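Local coordinates for protein farnesyl diphosphate phosphatase YisP (Bacillus subtilis subsp. subtilis, PDB 3WE9) that hydrolyses farnesyl diphosphate to farnesol and diphosphate, a step involved in biofilm formation, at residues E218-L223 with L240-L245. Numbering follows the deposited sequence.
Sequences ECQDAL and LHRAVL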
ATOM      1  N   GLU A 218       1.015 -11.342   9.776  1.00 26.83           N
ATOM      2  CA  GLU A 218       1.380 -10.635  10.998  1.00 28.36           C
ATOM      3  C   GLU A 218       0.272  -9.661  11.395  1.00 27.88           C
ATOM      4  O   GLU A 218      -0.077  -9.536  12.569  1.00 26.22           O
ATOM      5  CB  GLU A 218       2.679  -9.879  10.744  1.00 30.54           C
ATOM      6  CG  GLU A 218       3.396  -9.359  11.954  1.00 33.86           C
ATOM      7  CD  GLU A 218       4.836  -9.036  11.621  1.00 33.99           C
ATOM      8  OE1 GLU A 218       5.210  -7.846  11.639  1.00 33.75           O
ATOM      9  OE2 GLU A 218       5.592  -9.988  11.320  1.00 36.57           O
ATOM     10  N   CYS A 219      -0.277  -8.965  10.407  1.00 27.60           N
ATOM     11  CA  CYS A 219      -1.349  -8.015  10.667  1.00 26.66           C
ATOM     12  C   CYS A 219      -2.635  -8.789  10.928  1.00 25.52           C
ATOM     13  O   CYS A 219      -3.486  -8.362  11.703  1.00 23.63           O
ATOM     14  CB  CYS A 219      -1.542  -7.081   9.472  1.00 25.93           C
ATOM     15  SG  CYS A 219      -2.865  -5.870   9.702  1.00 25.72           S
ATOM     16  N   GLN A 220      -2.764  -9.931  10.263  1.00 25.68           N
ATOM     17  CA  GLN A 220      -3.933 -10.789  10.418  1.00 27.35           C
ATOM     18  C   GLN A 220      -4.042 -11.240  11.872  1.00 27.58           C
ATOM     19  O   GLN A 220      -5.133 -11.254  12.446  1.00 27.24           O
ATOM     20  CB  GLN A 220      -3.812 -12.013   9.502  1.00 28.50           C
ATOM     21  CG  GLN A 220      -4.969 -13.001   9.595  1.00 30.49           C
ATOM     22  CD  GLN A 220      -6.259 -12.462   8.998  1.00 33.41           C
ATOM     23  OE1 GLN A 220      -6.275 -11.965   7.870  1.00 33.94           O
ATOM     24  NE2 GLN A 220      -7.353 -12.569   9.751  1.00 35.51           N
ATOM     25  N   ASP A 221      -2.906 -11.594  12.467  1.00 27.55           N
ATOM     26  CA  ASP A 221      -2.890 -12.043  13.858  1.00 29.69           C
ATOM     27  C   ASP A 221      -3.325 -10.940  14.829  1.00 30.06           C
ATOM     28  O   ASP A 221      -3.870 -11.227  15.895  1.00 28.33           O
ATOM     29  CB  ASP A 221      -1.494 -12.528  14.271  1.00 30.62           C
ATOM     30  CG  ASP A 221      -1.037 -13.752  13.502  1.00 33.49           C
ATOM     31  OD1 ASP A 221      -1.886 -14.590  13.124  1.00 32.94           O
ATOM     32  OD2 ASP A 221       0.188 -13.881  13.292  1.00 34.98           O
ATOM     33  N   ALA A 222      -3.078  -9.684  14.464  1.00 28.38           N
ATOM     34  CA  ALA A 222      -3.439  -8.558  15.322  1.00 28.09           C
ATOM     35  C   ALA A 222      -4.790  -7.941  14.968  1.00 27.47           C
ATOM     36  O   ALA A 222      -5.202  -6.949  15.568  1.00 27.60           O
ATOM     37  CB  ALA A 222      -2.348  -7.494  15.259  1.00 27.06           C
ATOM     38  N   LEU A 223      -5.478  -8.538  14.000  1.00 27.03           N
ATOM     39  CA  LEU A 223      -6.774  -8.045  13.549  1.00 28.71           C
ATOM     40  C   LEU A 223      -7.817  -7.851  14.659  1.00 30.47           C
ATOM     41  O   LEU A 223      -8.523  -6.840  14.681  1.00 28.96           O
ATOM     42  CB  LEU A 223      -7.334  -8.973  12.467  1.00 30.70           C
ATOM     43  CG  LEU A 223      -8.675  -8.579  11.841  1.00 32.28           C
ATOM     44  CD1 LEU A 223      -8.573  -7.186  11.232  1.00 33.32           C
ATOM     45  CD2 LEU A 223      -9.074  -9.606  10.785  1.00 34.41           C
ATOM     46  N   LEU A 240      -8.051  -8.315   0.193  1.00 19.03           N
ATOM     47  CA  LEU A 240      -7.841  -7.792  -1.151  1.00 18.94           C
ATOM     48  C   LEU A 240      -6.431  -8.014  -1.683  1.00 18.68           C
ATOM     49  O   LEU A 240      -6.255  -8.406  -2.835  1.00 17.84           O
ATOM     50  CB  LEU A 240      -8.167  -6.295  -1.193  1.00 20.38           C
ATOM     51  CG  LEU A 240      -9.650  -5.936  -1.020  1.00 24.16           C
ATOM     52  CD1 LEU A 240      -9.811  -4.425  -0.881  1.00 23.04           C
ATOM     53  CD2 LEU A 240     -10.438  -6.456  -2.218  1.00 20.80           C
ATOM     54  N   HIS A 241      -5.430  -7.768  -0.845  1.00 16.53           N
ATOM     55  CA  HIS A 241      -4.048  -7.925  -1.282  1.00 17.83           C
ATOM     56  C   HIS A 241      -3.605  -9.373  -1.360  1.00 18.22           C
ATOM     57  O   HIS A 241      -2.738  -9.713  -2.160  1.00 16.81           O
ATOM     58  CB  HIS A 241      -3.148  -7.055  -0.406  1.00 16.41           C
ATOM     59  CG  HIS A 241      -3.407  -5.596  -0.602  1.00 14.49           C
ATOM     60  ND1 HIS A 241      -2.944  -4.906  -1.702  1.00 17.20           N
ATOM     61  CD2 HIS A 241      -4.213  -4.736   0.066  1.00 12.24           C
ATOM     62  CE1 HIS A 241      -3.452  -3.688  -1.706  1.00 13.78           C
ATOM     63  NE2 HIS A 241      -4.228  -3.559  -0.646  1.00 17.97           N
ATOM     64  N   ARG A 242      -4.211 -10.238  -0.551  1.00 20.31           N
ATOM     65  CA  ARG A 242      -3.892 -11.656  -0.652  1.00 20.39           C
ATOM     66  C   ARG A 242      -4.475 -12.123  -1.985  1.00 19.84           C
ATOM     67  O   ARG A 242      -3.847 -12.881  -2.726  1.00 20.35           O
ATOM     68  CB  ARG A 242      -4.529 -12.463   0.485  1.00 22.57           C
ATOM     69  CG  ARG A 242      -3.664 -12.570   1.722  1.00 28.48           C
ATOM     70  CD  ARG A 242      -4.150 -13.673   2.650  1.00 32.55           C
ATOM     71  NE  ARG A 242      -3.265 -13.836   3.798  1.00 37.32           N
ATOM     72  CZ  ARG A 242      -3.477 -13.299   4.996  1.00 38.50           C
ATOM     73  NH1 ARG A 242      -4.558 -12.557   5.214  1.00 39.30           N
ATOM     74  NH2 ARG A 242      -2.608 -13.508   5.978  1.00 34.66           N
ATOM     75  N   ALA A 243      -5.684 -11.650  -2.284  1.00 18.02           N
ATOM     76  CA  ALA A 243      -6.371 -12.006  -3.520  1.00 18.46           C
ATOM     77  C   ALA A 243      -5.581 -11.540  -4.744  1.00 18.34           C
ATOM     78  O   ALA A 243      -5.581 -12.206  -5.780  1.00 17.12           O
ATOM     79  CB  ALA A 243      -7.770 -11.398  -3.536  1.00 19.30           C
ATOM     80  N   VAL A 244      -4.922 -10.391  -4.631  1.00 16.39           N
ATOM     81  CA  VAL A 244      -4.122  -9.881  -5.734  1.00 17.56           C
ATOM     82  C   VAL A 244      -3.001 -10.872  -6.063  1.00 16.48           C
ATOM     83  O   VAL A 244      -2.769 -11.202  -7.227  1.00 16.76           O
ATOM     84  CB  VAL A 244      -3.504  -8.498  -5.389  1.00 17.76           C
ATOM     85  CG1 VAL A 244      -2.481  -8.096  -6.460  1.00 19.73           C
ATOM     86  CG2 VAL A 244      -4.597  -7.445  -5.311  1.00 19.38           C
ATOM     87  N   LEU A 245      -2.313 -11.346  -5.029  1.00 16.04           N
ATOM     88  CA  LEU A 245      -1.229 -12.307  -5.211  1.00 16.28           C
ATOM     89  C   LEU A 245      -1.757 -13.599  -5.833  1.00 18.33           C
ATOM     90  O   LEU A 245      -1.107 -14.204  -6.691  1.00 15.22           O
ATOM     91  CB  LEU A 245      -0.559 -12.613  -3.867  1.00 17.36           C
ATOM     92  CG  LEU A 245       0.207 -11.437  -3.249  1.00 16.66           C
ATOM     93  CD1 LEU A 245       0.651 -11.782  -1.842  1.00 17.63           C
ATOM     94  CD2 LEU A 245       1.403 -11.091  -4.131  1.00 20.27           C
TER
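Arg242 reaches across from helix 228-250 to meet Gln220, near the C-terminal end of helix 199-221. The contact is a single pair of long polar side chains. The backbones are well apart, with the CA atoms of Gln220 and Arg242 11.1 Å from each other. Both CB atoms point toward the facing segment.

The arginine spans most of the gap, its chain extended from CG to NE. The glutamine is bent instead. Its CG lies anti to the backbone N, and the turn at chi2 (70°) swings the amide over to the guanidinium. The two side chains cross at about a right angle. Arg242 NH1 donates to Gln220 OE1 at 3.2 Å. The oxygen sits at the guanidinium edge, somewhat out of its plane. The bond is not straight, with an N-H...O angle of 144°. The amide and guanidinium planes are turned 44° apart, so the groups do not stack. Arg242 NH2 comes loosely near Gln220 CB, at 4.0 Å.

The stronger partner of the arginine is Glu217, which forms a salt bridge with NH2. Two residues about one turn apart on helix 199-221 thus hold the two terminal nitrogens of one guanidinium. With an alanine at Arg242, Glu217 would probably lose its positive mate and the amide of Gln220 would be freer to turn. Gln220 also touches Leu238, one helical turn before Arg242, which places the polar pair beside apolar packing between the helices.

Both helices belong to the all-helical phytoene/squalene synthase fold. Here a partly exposed arginine shares its two terminal nitrogens between a carboxylate and an amide of the other helix. Charge pairing with Glu217 probably contributes more than the bent bond to the uncharged amide of Gln220.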